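Local coordinates for 2-nitrobenzoate nitroreductase (Pseudomonas fluorescens, PDB 4Z85) that reduces the nitro group of 2-nitrobenzoate as an FMN-dependent nitroreductase of the flavoredoxin family, at the interface of chains A and B. Sequence-based numbering; all coordinates share one arbitrary frame. Chains: chain A/B, 2-nitrobenzoate nitroreductase.

Contact 1: the interface of chains A and B. Residues chain A 163-165, 167, 170, 172; chain B 2, 4.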
loop_
_atom_site.group_PDB
_atom_site.type_symbol
_atom_site.label_atom_id
_atom_site.label_comp_id
_atom_site.label_asym_id
_atom_site.label_seq_id
_atom_site.Cartn_x
_atom_site.Cartn_y
_atom_site.Cartn_z
ATOM N N MET A 163 -11.930 4.313 14.811
ATOM C CA MET A 163 -11.159 5.366 14.148
ATOM C C MET A 163 -11.349 6.743 14.784
ATOM O O MET A 163 -12.461 7.116 15.159
ATOM C CB MET A 163 -11.533 5.450 12.672
ATOM C CG MET A 163 -11.276 4.185 11.854
ATOM S SD MET A 163 -11.572 4.505 10.101
ATOM C CE MET A 163 -11.383 2.862 9.376
ATOM N N TYR A 164 -10.252 7.485 14.893
ATOM C CA TYR A 164 -10.274 8.906 15.229
ATOM C C TYR A 164 -10.103 9.756 13.971
ATOM O O TYR A 164 -9.222 9.490 13.158
ATOM C CB TYR A 164 -9.169 9.253 16.219
ATOM C CG TYR A 164 -8.833 10.726 16.219
ATOM C CD1 TYR A 164 -9.630 11.637 16.904
ATOM C CD2 TYR A 164 -7.737 11.213 15.516
ATOM C CE1 TYR A 164 -9.339 12.982 16.901
ATOM C CE2 TYR A 164 -7.440 12.564 15.503
ATOM C CZ TYR A 164 -8.245 13.441 16.201
ATOM O OH TYR A 164 -7.951 14.781 16.198
ATOM N N PHE A 165 -10.933 10.785 13.825
ATOM C CA PHE A 165 -10.769 11.778 12.757
ATOM C C PHE A 165 -10.742 13.190 13.342
ATOM O O PHE A 165 -11.536 13.488 14.234
ATOM C CB PHE A 165 -11.914 11.728 11.745
ATOM C CG PHE A 165 -12.203 10.371 11.189
ATOM C CD1 PHE A 165 -13.015 9.485 11.878
ATOM C CD2 PHE A 165 -11.715 10.001 9.942
ATOM C CE1 PHE A 165 -13.302 8.237 11.354
ATOM C CE2 PHE A 165 -12.006 8.754 9.414
ATOM C CZ PHE A 165 -12.797 7.876 10.116
ATOM N N GLU A 167 -12.167 16.676 13.253
ATOM C CA GLU A 167 -13.577 16.878 12.923
ATOM C C GLU A 167 -13.793 17.351 11.491
ATOM O O GLU A 167 -14.759 16.959 10.843
ATOM C CB GLU A 167 -14.221 17.866 13.897
ATOM C CG GLU A 167 -15.455 17.309 14.569
ATOM C CD GLU A 167 -15.986 18.222 15.651
ATOM O OE1 GLU A 167 -16.094 19.443 15.393
ATOM O OE2 GLU A 167 -16.287 17.718 16.756
ATOM N N ILE A 170 -14.159 14.464 8.575
ATOM C CA ILE A 170 -15.167 13.412 8.591
ATOM C C ILE A 170 -16.573 13.987 8.491
ATOM O O ILE A 170 -16.915 14.954 9.174
ATOM C CB ILE A 170 -15.037 12.535 9.874
ATOM C CG1 ILE A 170 -16.109 11.442 9.919
ATOM C CG2 ILE A 170 -15.067 13.389 11.142
ATOM C CD1 ILE A 170 -15.931 10.339 8.878
ATOM N N GLU A 172 -19.676 12.994 9.667
ATOM C CA GLU A 172 -20.179 12.036 10.649
ATOM C C GLU A 172 -21.596 11.559 10.328
ATOM O O GLU A 172 -21.936 10.399 10.568
ATOM C CB GLU A 172 -20.133 12.648 12.050
ATOM C CG GLU A 172 -20.549 11.690 13.155
ATOM C CD GLU A 172 -20.495 12.326 14.529
ATOM O OE1 GLU A 172 -21.202 13.336 14.747
ATOM O OE2 GLU A 172 -19.750 11.814 15.394
ATOM N N THR B 2 -13.228 13.450 16.504
ATOM C CA THR B 2 -14.361 12.544 16.337
ATOM C C THR B 2 -13.903 11.087 16.386
ATOM O O THR B 2 -12.919 10.721 15.742
ATOM C CB THR B 2 -15.099 12.812 15.008
ATOM O OG1 THR B 2 -15.546 14.173 14.978
ATOM C CG2 THR B 2 -16.297 11.885 14.842
ATOM N N ILE B 4 -15.172 7.013 15.861
ATOM C CA ILE B 4 -16.183 6.106 15.332
ATOM C C ILE B 4 -15.773 4.658 15.551
ATOM O O ILE B 4 -14.719 4.237 15.077
ATOM C CB ILE B 4 -16.419 6.322 13.832
ATOM C CG1 ILE B 4 -16.936 7.739 13.558
ATOM C CG2 ILE B 4 -17.372 5.273 13.301
ATOM C CD1 ILE B 4 -17.257 7.990 12.105
#
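B:Thr2, at the start of the modelled chain, lies against the end of strand 153-165 of chain A, where A:Phe165 binds both of its backbone polar groups. This is an antiparallel strand addition between two subunits of the flavin reductase-like family: the short strand 3-5 of chain B extends the sheet edge. A:Phe165 N donates to B:Thr2 O at 2.8 Å, and B:Thr2 N donates to A:Phe165 O. Two residues along, A:Met163 and B:Ile4 exchange N-H and C=O in the same way, and these reciprocal backbone bonds set the antiparallel register.

The threonine side chain can be followed outward. CB of B:Thr2 sits 3.7 Å from A:Phe165 O and 3.9 Å from A:Ile170 CG2, a methyl held between the backbone N and the carbonyl carbon of its own residue. From CB the two branches part. The B:Thr2 hydroxyl OG1, placed beside the backbone N (chi1 -58°), comes 3.2 Å from A:Glu167 CG; it meets the methylene of that side chain, which crosses it at about a right angle, while carboxylate oxygen OE2 of A:Glu167 stays 4.0 Å from B:Thr2 OG1. The methyl CG2 points towards A:Glu172, whose carboxylate is poorly ordered, so that contact is weakly defined. A small residue with one polar and one apolar branch seems to fit well between A:Ile170 and the A:Glu167 methylene.

B:Ile4 reaches with its terminal methyl CD1 to A:Phe165 CE1, 4.0 Å away, the two side chains crossing obliquely. CG1 of A:Ile170, anti to the backbone N (chi1 179°), carries CD1 to 4.0 Å above the centre of one face of that phenyl ring, a second-shell contact that packs the ring within its own subunit.

Contact 2: the interface of chains A and B. Residues chain A 4-6, 17-18, 21; chain B 160-163, 165.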
loop_
_atom_site.group_PDB
_atom_site.type_symbol
_atom_site.label_atom_id
_atom_site.label_comp_id
_atom_site.label_asym_id
_atom_site.label_seq_id
_atom_site.Cartn_x
_atom_site.Cartn_y
_atom_site.Cartn_z
ATOM N N ILE A 4 15.182 -6.706 -15.984
ATOM C CA ILE A 4 16.153 -7.052 -14.954
ATOM C C ILE A 4 15.659 -8.226 -14.123
ATOM O O ILE A 4 14.594 -8.145 -13.513
ATOM C CB ILE A 4 16.433 -5.875 -14.011
ATOM C CG1 ILE A 4 17.034 -4.691 -14.778
ATOM C CG2 ILE A 4 17.338 -6.319 -12.882
ATOM C CD1 ILE A 4 17.400 -3.525 -13.892
ATOM N N ALA A 5 16.428 -9.315 -14.098
ATOM C CA ALA A 5 16.081 -10.473 -13.277
ATOM C C ALA A 5 16.464 -10.238 -11.815
ATOM O O ALA A 5 17.477 -9.609 -11.522
ATOM C CB ALA A 5 16.768 -11.738 -13.809
ATOM N N MET A 6 15.648 -10.740 -10.891
ATOM C CA MET A 6 15.914 -10.541 -9.472
ATOM C C MET A 6 17.041 -11.452 -8.960
ATOM O O MET A 6 17.677 -11.168 -7.942
ATOM C CB MET A 6 14.638 -10.783 -8.650
ATOM C CG MET A 6 13.514 -9.782 -8.921
ATOM S SD MET A 6 13.926 -8.094 -8.431
ATOM C CE MET A 6 14.382 -7.395 -10.016
ATOM N N LEU A 17 15.040 -1.530 -6.093
ATOM C CA LEU A 17 14.188 -1.679 -7.273
ATOM C C LEU A 17 12.696 -1.844 -6.885
ATOM O O LEU A 17 11.788 -1.269 -7.532
ATOM C CB LEU A 17 14.643 -2.854 -8.128
ATOM C CG LEU A 17 15.986 -2.640 -8.844
ATOM C CD1 LEU A 17 16.334 -3.867 -9.673
ATOM C CD2 LEU A 17 15.933 -1.398 -9.723
ATOM N N ILE A 18 12.469 -2.606 -5.818
ATOM C CA ILE A 18 11.114 -2.776 -5.288
ATOM C C ILE A 18 10.553 -1.449 -4.768
ATOM O O ILE A 18 9.487 -1.004 -5.220
ATOM C CB ILE A 18 11.060 -3.809 -4.151
ATOM C CG1 ILE A 18 11.447 -5.197 -4.662
ATOM C CG2 ILE A 18 9.643 -3.830 -3.531
ATOM C CD1 ILE A 18 11.717 -6.195 -3.545
ATOM N N SER A 21 9.776 1.006 -7.468
ATOM C CA SER A 21 8.768 0.709 -8.489
ATOM C C SER A 21 7.325 0.516 -7.982
ATOM O O SER A 21 6.395 0.445 -8.794
ATOM C CB SER A 21 9.182 -0.532 -9.290
ATOM O OG SER A 21 9.360 -1.638 -8.423
ATOM N N ILE B 160 8.361 -11.614 -6.929
ATOM C CA ILE B 160 8.875 -10.954 -8.112
ATOM C C ILE B 160 10.074 -11.730 -8.644
ATOM O O ILE B 160 11.069 -11.877 -7.947
ATOM C CB ILE B 160 9.307 -9.517 -7.812
ATOM C CG1 ILE B 160 8.163 -8.754 -7.149
ATOM C CG2 ILE B 160 9.758 -8.821 -9.091
ATOM C CD1 ILE B 160 8.601 -7.454 -6.510
ATOM N N VAL B 161 9.982 -12.215 -9.872
ATOM C CA VAL B 161 11.128 -12.927 -10.430
ATOM C C VAL B 161 11.901 -12.026 -11.370
ATOM O O VAL B 161 13.129 -12.164 -11.476
ATOM C CB VAL B 161 10.705 -14.228 -11.134
ATOM C CG1 VAL B 161 9.957 -15.103 -10.151
ATOM C CG2 VAL B 161 9.858 -13.946 -12.336
ATOM N N ALA B 162 11.211 -11.093 -12.027
ATOM C CA ALA B 162 11.948 -10.105 -12.828
ATOM C C ALA B 162 11.159 -8.824 -13.002
ATOM O O ALA B 162 9.970 -8.803 -12.743
ATOM C CB ALA B 162 12.323 -10.683 -14.207
ATOM N N MET B 163 11.820 -7.753 -13.434
ATOM C CA MET B 163 11.123 -6.493 -13.697
ATOM C C MET B 163 11.374 -5.947 -15.102
ATOM O O MET B 163 12.497 -5.998 -15.606
ATOM C CB MET B 163 11.534 -5.436 -12.677
ATOM C CG MET B 163 11.225 -5.771 -11.219
ATOM S SD MET B 163 11.577 -4.348 -10.163
ATOM C CE MET B 163 11.314 -5.025 -8.511
ATOM N N PHE B 165 11.203 -2.344 -17.204
ATOM C CA PHE B 165 11.118 -0.881 -17.119
ATOM C C PHE B 165 11.156 -0.264 -18.516
ATOM O O PHE B 165 11.946 -0.707 -19.350
ATOM C CB PHE B 165 12.280 -0.283 -16.326
ATOM C CG PHE B 165 12.506 -0.896 -14.982
ATOM C CD1 PHE B 165 13.253 -2.055 -14.852
ATOM C CD2 PHE B 165 12.026 -0.276 -13.834
ATOM C CE1 PHE B 165 13.482 -2.611 -13.606
ATOM C CE2 PHE B 165 12.260 -0.830 -12.586
ATOM C CZ PHE B 165 12.986 -1.991 -12.472
#
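The extended thioether of B:Met163 runs from strand 153-165 of chain B towards helix 11-21 of chain A, and A:Met6 and A:Ile18 each cross it at about a right angle. In this flavin reductase-like dimer the contact is an antiparallel strand pairing, A:Ala5 opposite B:Ala162, backed by a helix that receives the side chains of the sheet. B:Met163 is extended beyond CG, with chi2 -173°, and this straight chain carries CE to the helix backbone, 3.8 Å from A:Ile18 N and 3.9 Å from A:Ile18 CG1. Its sulphur SD lies 4.0 Å from A:Leu17 CB.

A:Met6 has the opposite shape. Bent at chi2 (-65°) and chi3, it folds its methyl CE back onto B:Met163 CG at 3.7 Å. Flexible, unbranched methionines suit such a place, since one can lie straight and the other curl over it. Where the strand gives way to the 3-10 helix 6-8, A:Met6 N donates to B:Val161 O at 3.0 Å from above the carbonyl plane, 36° out of it.

The A:Leu17 and B:Phe165 side chains cross at about a right angle, the methyl CD2 meeting the ring tip CZ. A:Ile18 meets B:Ile160 at a slant, through CG1 and CD1. Beside the B:Met163 sulphur, the A:Ser21 hydroxyl OG is turned back to A:Leu17 O at 2.6 Å, which satisfies a polar group next to the thioether within its own helix.

The centres of the C-alpha atoms of contact 1 and contact 2 are about 40 Å apart, as two separate patches of a two-fold symmetric interface. They draw on the same elements with the chains exchanged: the N-terminal strand 3-5 of one subunit and strand 153-165 of the other, with residues 4, 163 and 165 present in both. To this pairing contact 1 adds the first modelled residue and the segment 167-172, contact 2 the helix 11-21. Each subunit thus lends its N-terminal arm to its partner and receives one in return, a reciprocal exchange that suggests a stable dimer, although the coordinates alone do not establish the oligomer in solution.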